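Local atomic coordinates of BH0493 protein (Bacillus halodurans C-125, PDB entry 2QEE), a protein that binds zinc and is probably a metal-dependent enzyme of the amidohydrolase superfamily. Residues C[168-178]-C[217-226]; C[305-315]-C[338-347]. One frame throughout, in Å; residues are numbered along the deposited sequence. Where two conformers were deposited one is given.

Contact 1 (168-178 with 217-226) pairs two neighbouring strands of the barrel wall, whereas contact 2 (305-315 with 338-347) joins two helices of its outer layer; contact 1 closes along the chain before contact 2 opens. Their centres lie about 25 Å apart and their nearest atoms about 9 Å, so they do not touch. Contact 1 is close to the metal site formed by H28, H30 and D357: the side chain of Y221 is about 3 Å from that of H28, and that of S225 about 7 Å from the zinc ion. Contact 2 faces the other subunits instead, with the E338 side chain about 4 Å from a bound magnesium ion.

Contact 1: residues C[168-178]-C[217-226]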
loop_
_atom_site.group_PDB
_atom_site.type_symbol
_atom_site.label_atom_id
_atom_site.label_comp_id
_atom_site.label_asym_id
_atom_site.label_seq_id
_atom_site.Cartn_x
_atom_site.Cartn_y
_atom_site.Cartn_z
ATOM N N HIS C 168 25.411 -1.092 -23.660
ATOM C CA HIS C 168 25.731 -2.415 -23.232
ATOM C C HIS C 168 24.588 -3.356 -23.566
ATOM O O HIS C 168 23.436 -2.973 -23.531
ATOM C CB HIS C 168 26.041 -2.490 -21.732
ATOM C CG HIS C 168 27.056 -1.469 -21.294
ATOM N ND1 HIS C 168 28.401 -1.764 -21.172
ATOM C CD2 HIS C 168 26.932 -0.151 -21.013
ATOM C CE1 HIS C 168 29.054 -0.673 -20.789
ATOM N NE2 HIS C 168 28.187 0.324 -20.699
ATOM N N ALA C 169 24.928 -4.585 -23.918
ATOM C CA ALA C 169 23.898 -5.586 -24.292
ATOM C C ALA C 169 23.265 -6.273 -23.102
ATOM O O ALA C 169 23.923 -6.566 -22.091
ATOM C CB ALA C 169 24.518 -6.681 -25.221
ATOM N N ALA C 170 21.995 -6.656 -23.272
ATOM C CA ALA C 170 21.376 -7.592 -22.355
ATOM C C ALA C 170 20.509 -8.544 -23.183
ATOM O O ALA C 170 19.787 -8.072 -24.046
ATOM C CB ALA C 170 20.475 -6.863 -21.301
ATOM N N LEU C 171 20.630 -9.829 -22.917
ATOM C CA LEU C 171 20.049 -10.891 -23.772
ATOM C C LEU C 171 18.605 -11.114 -23.305
ATOM O O LEU C 171 18.424 -11.681 -22.232
ATOM C CB LEU C 171 20.881 -12.188 -23.637
ATOM C CG LEU C 171 20.450 -13.435 -24.427
ATOM C CD1 LEU C 171 20.213 -13.063 -25.919
ATOM C CD2 LEU C 171 21.499 -14.531 -24.255
ATOM N N ARG C 172 17.644 -10.666 -24.115
ATOM C CA ARG C 172 16.205 -10.796 -23.815
ATOM C C ARG C 172 15.738 -12.167 -24.288
ATOM O O ARG C 172 15.917 -12.511 -25.465
ATOM C CB ARG C 172 15.417 -9.664 -24.491
ATOM C CG ARG C 172 13.897 -9.752 -24.285
ATOM C CD ARG C 172 13.117 -8.887 -25.240
ATOM N NE ARG C 172 11.712 -8.825 -24.825
ATOM C CZ ARG C 172 10.776 -9.626 -25.312
ATOM N NH1 ARG C 172 11.116 -10.517 -26.225
ATOM N NH2 ARG C 172 9.510 -9.537 -24.892
ATOM N N LEU C 173 15.122 -12.929 -23.388
ATOM C CA LEU C 173 14.783 -14.335 -23.703
ATOM C C LEU C 173 13.293 -14.714 -23.680
ATOM O O LEU C 173 12.995 -15.910 -23.746
ATOM C CB LEU C 173 15.584 -15.268 -22.814
ATOM C CG LEU C 173 17.124 -15.270 -23.004
ATOM C CD1 LEU C 173 17.781 -16.110 -21.952
ATOM C CD2 LEU C 173 17.474 -15.694 -24.447
ATOM N N ASP C 174 12.380 -13.736 -23.670
ATOM C CA ASP C 174 10.936 -14.001 -23.560
ATOM C C ASP C 174 10.459 -15.093 -24.578
ATOM O O ASP C 174 9.802 -16.047 -24.174
ATOM C CB ASP C 174 10.124 -12.708 -23.702
ATOM C CG ASP C 174 10.395 -11.751 -22.531
ATOM O OD1 ASP C 174 11.522 -11.719 -22.071
ATOM O OD2 ASP C 174 9.487 -11.075 -22.067
ATOM N N PRO C 175 10.812 -14.944 -25.868
ATOM C CA PRO C 175 10.263 -15.890 -26.866
ATOM C C PRO C 175 10.704 -17.303 -26.590
ATOM O O PRO C 175 9.905 -18.256 -26.782
ATOM C CB PRO C 175 10.842 -15.374 -28.187
ATOM C CG PRO C 175 11.028 -13.842 -27.936
ATOM C CD PRO C 175 11.627 -13.893 -26.517
ATOM N N LEU C 176 11.942 -17.469 -26.145
ATOM C CA LEU C 176 12.440 -18.773 -25.744
ATOM C C LEU C 176 11.800 -19.360 -24.493
ATOM O O LEU C 176 11.400 -20.510 -24.475
ATOM C CB LEU C 176 13.957 -18.769 -25.609
ATOM C CG LEU C 176 14.602 -20.051 -25.091
ATOM C CD1 LEU C 176 14.576 -21.079 -26.272
ATOM C CD2 LEU C 176 16.071 -19.831 -24.653
ATOM N N LEU C 177 11.738 -18.577 -23.425
ATOM C CA LEU C 177 11.189 -19.128 -22.196
ATOM C C LEU C 177 9.665 -19.221 -22.189
ATOM O O LEU C 177 9.145 -20.161 -21.615
ATOM C CB LEU C 177 11.650 -18.287 -20.973
ATOM C CG LEU C 177 13.050 -18.567 -20.426
ATOM C CD1 LEU C 177 14.031 -18.692 -21.515
ATOM C CD2 LEU C 177 13.490 -17.435 -19.502
ATOM N N ASN C 178 8.993 -18.221 -22.773
ATOM C CA ASN C 178 7.538 -18.047 -22.650
ATOM C C ASN C 178 6.779 -18.611 -23.842
ATOM O O ASN C 178 5.579 -18.860 -23.730
ATOM C CB ASN C 178 7.167 -16.571 -22.535
ATOM C CG ASN C 178 7.678 -15.957 -21.235
ATOM O OD1 ASN C 178 8.063 -16.696 -20.323
ATOM N ND2 ASN C 178 7.761 -14.618 -21.195
ATOM N N MET C 217 27.084 -11.206 -27.983
ATOM C CA MET C 217 26.581 -9.933 -27.452
ATOM C C MET C 217 27.361 -9.426 -26.252
ATOM O O MET C 217 27.279 -8.220 -25.931
ATOM C CB MET C 217 25.133 -10.117 -27.008
ATOM C CG MET C 217 24.118 -10.148 -28.109
ATOM S SD MET C 217 22.465 -10.255 -27.367
ATOM C CE MET C 217 21.471 -10.203 -28.854
ATOM N N ASP C 218 28.034 -10.341 -25.565
ATOM C CA ASP C 218 28.665 -10.086 -24.282
ATOM C C ASP C 218 27.678 -9.412 -23.295
ATOM O O ASP C 218 28.001 -8.406 -22.683
ATOM C CB ASP C 218 29.909 -9.218 -24.427
ATOM C CG ASP C 218 30.709 -9.153 -23.138
ATOM O OD1 ASP C 218 30.569 -10.052 -22.256
ATOM O OD2 ASP C 218 31.482 -8.185 -22.982
ATOM N N PRO C 219 26.527 -10.041 -23.066
ATOM C CA PRO C 219 25.467 -9.349 -22.310
ATOM C C PRO C 219 25.877 -9.214 -20.847
ATOM O O PRO C 219 26.565 -10.093 -20.292
ATOM C CB PRO C 219 24.272 -10.329 -22.455
ATOM C CG PRO C 219 24.927 -11.692 -22.502
ATOM C CD PRO C 219 26.161 -11.436 -23.376
ATOM N N VAL C 220 25.417 -8.137 -20.196
ATOM C CA VAL C 220 25.585 -7.971 -18.763
ATOM C C VAL C 220 24.637 -8.817 -17.925
ATOM O O VAL C 220 24.906 -9.099 -16.765
ATOM C CB VAL C 220 25.527 -6.437 -18.386
ATOM C CG1 VAL C 220 26.713 -5.722 -19.058
ATOM C CG2 VAL C 220 24.266 -5.839 -18.818
ATOM N N TYR C 221 23.502 -9.201 -18.506
ATOM C CA TYR C 221 22.588 -10.152 -17.884
ATOM C C TYR C 221 21.690 -10.726 -18.982
ATOM O O TYR C 221 21.645 -10.170 -20.106
ATOM C CB TYR C 221 21.753 -9.511 -16.711
ATOM C CG TYR C 221 20.959 -8.266 -17.066
ATOM C CD1 TYR C 221 19.725 -8.380 -17.736
ATOM C CD2 TYR C 221 21.393 -6.963 -16.664
ATOM C CE1 TYR C 221 18.943 -7.233 -18.107
ATOM C CE2 TYR C 221 20.626 -5.812 -16.994
ATOM C CZ TYR C 221 19.404 -5.955 -17.723
ATOM O OH TYR C 221 18.642 -4.840 -18.014
ATOM N N MET C 222 21.027 -11.822 -18.664
ATOM C CA MET C 222 19.935 -12.400 -19.464
ATOM C C MET C 222 18.612 -12.051 -18.773
ATOM O O MET C 222 18.536 -12.110 -17.538
ATOM C CB MET C 222 20.077 -13.924 -19.476
ATOM C CG MET C 222 21.344 -14.364 -20.291
ATOM S SD MET C 222 21.506 -16.186 -20.366
ATOM C CE MET C 222 22.260 -16.572 -18.774
ATOM N N ALA C 223 17.580 -11.733 -19.540
ATOM C CA ALA C 223 16.360 -11.201 -18.907
ATOM C C ALA C 223 15.118 -11.880 -19.454
ATOM O O ALA C 223 15.085 -12.299 -20.640
ATOM C CB ALA C 223 16.260 -9.744 -19.184
ATOM N N VAL C 224 14.054 -11.835 -18.648
ATOM C CA VAL C 224 12.720 -12.293 -19.103
ATOM C C VAL C 224 11.671 -11.522 -18.315
ATOM O O VAL C 224 11.974 -11.086 -17.190
ATOM C CB VAL C 224 12.577 -13.803 -18.917
ATOM C CG1 VAL C 224 12.599 -14.226 -17.400
ATOM C CG2 VAL C 224 11.287 -14.312 -19.608
ATOM N N SER C 225 10.523 -11.287 -18.953
ATOM C CA SER C 225 9.344 -10.768 -18.261
ATOM C C SER C 225 8.361 -11.902 -18.075
ATOM O O SER C 225 8.194 -12.783 -18.973
ATOM C CB SER C 225 8.700 -9.591 -18.992
ATOM O OG SER C 225 8.124 -9.979 -20.229
ATOM N N LEU C 226 7.689 -11.880 -16.932
ATOM C CA LEU C 226 6.976 -13.057 -16.439
ATOM C C LEU C 226 5.624 -12.648 -15.850
ATOM O O LEU C 226 5.464 -11.514 -15.374
ATOM C CB LEU C 226 7.803 -13.742 -15.379
ATOM C CG LEU C 226 9.180 -14.240 -15.780
ATOM C CD1 LEU C 226 9.862 -14.573 -14.480
ATOM C CD2 LEU C 226 8.960 -15.534 -16.636
HETATM O O HOH W 1 27.613 -5.777 -23.365
#
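A170 places its CB over one face of the Y221 ring, 3.9 Å from the centroid and 25° off the normal, a CH-pi contact. The Y221 CB points away from 168-178, but chi1 of 55° sets CG between the backbone N and the carbonyl carbon and brings the ring back across A170; its OH is bonded to M27 O.

L171 and M222 leave the other side of the sheet side by side, pointing the same way, with L171 CD2 4.0 Å from M222 CG. L171 also crosses M217 at about a right angle, CD1 meeting SD at 3.9 Å, and W213 of helix 200-217 packs on it. The backbones hold this register through four bonds of 2.8-3.0 Å: V220 N to A169 O, L171 N to Y221 O, A223 N to L171 O, and L173 N to A223 O.

Beyond L173, the N-cap of helix 174-178, side chains take over the pairing. D174 OD2 accepts S225 N at 3.3 Å; its contact with S225 OG is doubtful, because S225 was deposited in two conformers. N178 ND2 bonds S225 O at 2.9 Å, meeting it nearly along the C=O axis, while L177 CD2 packs 3.8 Å from V224 CB. Parallel strands 171-172 and 222-226, linked through helix 200-217, make a beta-alpha-beta crossover, the repeating element of the amidohydrolase barrel.

Contact 2: residues C[305-315]-C[338-347]; sequences RENQHELVVLA and EMTRMRMEML
E338 OE1 is gripped by R305 NE at 2.8 Å, with an N-H...O angle of 169°, and by a water at 2.7 Å that also donates to R305 O. R305 NH2 reaches E338 OE2, also at 2.8 Å, on its syn lone pair, so the grip is side-on and bidentate, with guanidinium and carboxylate planes 22° apart. The pair links R305, just ahead of helix 308-317, to E338 within helix 333-347, two neighbours in the outer layer of the barrel; the axes of segments 308-315 and 338-347 run 23° from parallel, with strand 321-323 beneath. R305 NH2 also bridges to E338 of the third subunit, and E338 OE2 to R305 of the second, so the charges form a network at the trimer interface.

V312 is the knob of the interface, seated among M342, R343, M346 and L347, with CG1 3.5 Å from M346 CB. Two thioethers meet H309 near CD2: M342 SD lies at the ring edge, 5.0 Å from the centroid, and M346 approaches obliquely; the ring's NE2 is bonded to F329 O of the second subunit.

A second water donates to Q308 O and OE1 and accepts from R343 NE, tying the helices together, while Q308 NE2 turns to M302 O and R343 NH2 to G325 O. Bent at chi3, M339 brings CE to 3.2 Å from Q308 OE1 and over one face of the R343 guanidinium, offset toward its rim.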
loop_
_atom_site.group_PDB
_atom_site.type_symbol
_atom_site.label_atom_id
_atom_site.label_comp_id
_atom_site.label_asym_id
_atom_site.label_seq_id
_atom_site.Cartn_x
_atom_site.Cartn_y
_atom_site.Cartn_z
ATOM N N ARG C 305 2.032 -3.043 -7.136
ATOM C CA ARG C 305 2.326 -2.238 -5.955
ATOM C C ARG C 305 2.411 -3.165 -4.747
ATOM O O ARG C 305 3.214 -2.946 -3.832
ATOM C CB ARG C 305 1.203 -1.203 -5.718
ATOM C CG ARG C 305 1.523 -0.258 -4.560
ATOM C CD ARG C 305 0.283 0.631 -4.295
ATOM N NE ARG C 305 0.638 1.546 -3.205
ATOM C CZ ARG C 305 -0.242 2.111 -2.392
ATOM N NH1 ARG C 305 -1.540 1.844 -2.550
ATOM N NH2 ARG C 305 0.177 2.996 -1.491
ATOM N N GLU C 306 1.570 -4.209 -4.745
ATOM C CA GLU C 306 1.331 -5.023 -3.566
ATOM C C GLU C 306 2.465 -6.064 -3.333
ATOM O O GLU C 306 2.497 -6.751 -2.296
ATOM C CB GLU C 306 -0.030 -5.725 -3.649
ATOM C CG GLU C 306 -1.163 -4.776 -3.352
ATOM C CD GLU C 306 -1.320 -3.663 -4.380
ATOM O OE1 GLU C 306 -1.342 -3.991 -5.594
ATOM O OE2 GLU C 306 -1.555 -2.496 -3.942
ATOM N N ASN C 307 3.377 -6.157 -4.322
ATOM C CA ASN C 307 4.596 -6.998 -4.144
ATOM C C ASN C 307 5.821 -6.244 -3.567
ATOM O O ASN C 307 6.836 -6.864 -3.280
ATOM C CB ASN C 307 5.027 -7.631 -5.499
ATOM C CG ASN C 307 4.247 -8.890 -5.861
ATOM O OD1 ASN C 307 3.782 -8.999 -7.006
ATOM N ND2 ASN C 307 4.134 -9.860 -4.945
ATOM N N GLN C 308 5.758 -4.917 -3.515
ATOM C CA GLN C 308 7.034 -4.158 -3.354
ATOM C C GLN C 308 7.591 -4.348 -1.984
ATOM O O GLN C 308 8.788 -4.597 -1.842
ATOM C CB GLN C 308 6.828 -2.638 -3.627
ATOM C CG GLN C 308 6.309 -2.360 -5.087
ATOM C CD GLN C 308 7.244 -3.073 -6.150
ATOM O OE1 GLN C 308 8.455 -3.166 -5.963
ATOM N NE2 GLN C 308 6.666 -3.560 -7.252
ATOM N N HIS C 309 6.749 -4.264 -0.935
ATOM C CA HIS C 309 7.332 -4.366 0.404
ATOM C C HIS C 309 7.981 -5.744 0.611
ATOM O O HIS C 309 9.102 -5.884 1.130
ATOM C CB HIS C 309 6.251 -4.095 1.458
ATOM C CG HIS C 309 6.741 -4.311 2.856
ATOM N ND1 HIS C 309 6.623 -5.523 3.477
ATOM C CD2 HIS C 309 7.398 -3.500 3.717
ATOM C CE1 HIS C 309 7.157 -5.456 4.680
ATOM N NE2 HIS C 309 7.634 -4.238 4.857
ATOM N N GLU C 310 7.243 -6.809 0.251
ATOM C CA GLU C 310 7.738 -8.181 0.492
ATOM C C GLU C 310 8.954 -8.484 -0.399
ATOM O O GLU C 310 9.834 -9.242 -0.007
ATOM C CB GLU C 310 6.611 -9.200 0.383
ATOM C CG GLU C 310 6.006 -9.294 -0.994
ATOM C CD GLU C 310 4.710 -10.129 -1.049
ATOM O OE1 GLU C 310 4.208 -10.566 0.010
ATOM O OE2 GLU C 310 4.176 -10.274 -2.180
ATOM N N LEU C 311 9.005 -7.873 -1.592
ATOM C CA LEU C 311 10.254 -7.966 -2.380
ATOM C C LEU C 311 11.492 -7.382 -1.619
ATOM O O LEU C 311 12.590 -7.990 -1.618
ATOM C CB LEU C 311 10.072 -7.249 -3.719
ATOM C CG LEU C 311 11.309 -7.203 -4.632
ATOM C CD1 LEU C 311 11.697 -8.666 -5.043
ATOM C CD2 LEU C 311 11.049 -6.322 -5.807
ATOM N N VAL C 312 11.308 -6.226 -0.973
ATOM C CA VAL C 312 12.382 -5.671 -0.101
ATOM C C VAL C 312 12.725 -6.639 0.989
ATOM O O VAL C 312 13.949 -6.912 1.239
ATOM C CB VAL C 312 11.926 -4.364 0.534
ATOM C CG1 VAL C 312 13.011 -3.827 1.486
ATOM C CG2 VAL C 312 11.625 -3.384 -0.588
ATOM N N VAL C 313 11.717 -7.261 1.629
ATOM C CA VAL C 313 12.081 -8.176 2.722
ATOM C C VAL C 313 12.841 -9.381 2.155
ATOM O O VAL C 313 13.788 -9.893 2.782
ATOM C CB VAL C 313 10.837 -8.682 3.515
ATOM C CG1 VAL C 313 11.285 -9.597 4.691
ATOM C CG2 VAL C 313 10.027 -7.483 4.074
ATOM N N LEU C 314 12.476 -9.820 0.964
ATOM C CA LEU C 314 13.177 -10.976 0.380
ATOM C C LEU C 314 14.661 -10.618 0.110
ATOM O O LEU C 314 15.552 -11.466 0.296
ATOM C CB LEU C 314 12.471 -11.384 -0.907
ATOM C CG LEU C 314 12.910 -12.783 -1.418
ATOM C CD1 LEU C 314 12.744 -13.911 -0.385
ATOM C CD2 LEU C 314 12.104 -13.091 -2.684
ATOM N N ALA C 315 14.906 -9.395 -0.356
ATOM C CA ALA C 315 16.309 -8.876 -0.535
ATOM C C ALA C 315 17.070 -8.914 0.820
ATOM O O ALA C 315 18.298 -9.183 0.882
ATOM C CB ALA C 315 16.314 -7.469 -1.080
ATOM N N GLU C 338 7.258 5.956 -2.173
ATOM C CA GLU C 338 7.074 4.914 -1.151
ATOM C C GLU C 338 8.054 3.760 -1.322
ATOM O O GLU C 338 8.613 3.288 -0.308
ATOM C CB GLU C 338 5.624 4.434 -1.051
ATOM C CG GLU C 338 5.155 3.536 -2.237
ATOM C CD GLU C 338 3.679 3.031 -2.033
ATOM O OE1 GLU C 338 3.333 1.937 -2.549
ATOM O OE2 GLU C 338 2.866 3.744 -1.384
ATOM N N MET C 339 8.316 3.336 -2.571
ATOM C CA MET C 339 9.192 2.215 -2.787
ATOM C C MET C 339 10.615 2.566 -2.341
ATOM O O MET C 339 11.259 1.761 -1.710
ATOM C CB MET C 339 9.191 1.870 -4.283
ATOM C CG MET C 339 7.956 1.043 -4.708
ATOM S SD MET C 339 8.039 0.746 -6.518
ATOM C CE MET C 339 9.549 -0.277 -6.596
ATOM N N THR C 340 11.116 3.738 -2.731
ATOM C CA THR C 340 12.487 4.148 -2.436
ATOM C C THR C 340 12.692 4.250 -0.907
ATOM O O THR C 340 13.722 3.857 -0.395
ATOM C CB THR C 340 12.845 5.440 -3.226
ATOM O OG1 THR C 340 12.677 5.174 -4.648
ATOM C CG2 THR C 340 14.290 5.883 -2.993
ATOM N N ARG C 341 11.688 4.767 -0.200
ATOM C CA ARG C 341 11.772 4.874 1.250
ATOM C C ARG C 341 11.789 3.496 1.908
ATOM O O ARG C 341 12.608 3.239 2.796
ATOM C CB ARG C 341 10.607 5.753 1.784
ATOM C CG ARG C 341 10.832 7.224 1.398
ATOM C CD ARG C 341 9.710 8.136 1.785
ATOM N NE ARG C 341 10.064 9.516 1.387
ATOM C CZ ARG C 341 10.826 10.336 2.149
ATOM N NH1 ARG C 341 11.251 9.952 3.383
ATOM N NH2 ARG C 341 11.137 11.528 1.699
ATOM N N MET C 342 10.879 2.606 1.515
ATOM C CA MET C 342 10.843 1.240 2.061
ATOM C C MET C 342 12.177 0.533 1.808
ATOM O O MET C 342 12.754 -0.074 2.706
ATOM C CB MET C 342 9.699 0.374 1.473
ATOM C CG MET C 342 8.282 0.874 1.900
ATOM S SD MET C 342 7.055 -0.331 1.364
ATOM C CE MET C 342 7.019 -0.160 -0.438
ATOM N N ARG C 343 12.671 0.716 0.589
ATOM C CA ARG C 343 13.925 0.074 0.212
ATOM C C ARG C 343 15.095 0.606 1.071
ATOM O O ARG C 343 15.881 -0.168 1.590
ATOM C CB ARG C 343 14.195 0.310 -1.271
ATOM C CG ARG C 343 13.251 -0.551 -2.125
ATOM C CD ARG C 343 13.305 -0.093 -3.556
ATOM N NE ARG C 343 12.602 -1.062 -4.395
ATOM C CZ ARG C 343 12.703 -1.028 -5.734
ATOM N NH1 ARG C 343 13.417 -0.078 -6.313
ATOM N NH2 ARG C 343 12.149 -1.993 -6.502
ATOM N N MET C 344 15.221 1.909 1.201
ATOM C CA MET C 344 16.345 2.472 1.933
ATOM C C MET C 344 16.191 2.118 3.395
ATOM O O MET C 344 17.174 1.875 4.063
ATOM C CB MET C 344 16.411 3.969 1.752
ATOM C CG MET C 344 17.828 4.523 2.229
ATOM S SD MET C 344 18.148 6.171 1.624
ATOM C CE MET C 344 18.509 5.801 -0.115
ATOM N N GLU C 345 14.971 2.163 3.920
ATOM C CA GLU C 345 14.810 1.845 5.385
ATOM C C GLU C 345 15.260 0.423 5.737
ATOM O O GLU C 345 15.825 0.203 6.792
ATOM C CB GLU C 345 13.331 2.111 5.847
ATOM C CG GLU C 345 13.120 3.676 5.846
ATOM C CD GLU C 345 11.673 4.147 5.950
ATOM O OE1 GLU C 345 10.738 3.325 6.212
ATOM O OE2 GLU C 345 11.528 5.398 5.753
ATOM N N MET C 346 15.036 -0.551 4.825
ATOM C CA MET C 346 15.343 -1.953 5.117
ATOM C C MET C 346 16.628 -2.471 4.495
ATOM O O MET C 346 17.086 -3.573 4.845
ATOM C CB MET C 346 14.188 -2.858 4.637
ATOM C CG MET C 346 13.079 -2.939 5.685
ATOM S SD MET C 346 11.753 -4.037 5.193
ATOM C CE MET C 346 10.889 -2.841 4.178
ATOM N N LEU C 347 17.146 -1.718 3.533
ATOM C CA LEU C 347 18.344 -2.189 2.781
ATOM C C LEU C 347 19.489 -1.185 2.802
ATOM O O LEU C 347 20.560 -1.448 2.230
ATOM C CB LEU C 347 17.989 -2.493 1.316
ATOM C CG LEU C 347 16.882 -3.555 1.093
ATOM C CD1 LEU C 347 16.633 -3.613 -0.416
ATOM C CD2 LEU C 347 17.326 -4.909 1.619
HETATM O O HOH W 2 4.777 -0.200 -3.213
HETATM O O HOH W 3 10.404 -3.079 -4.030
#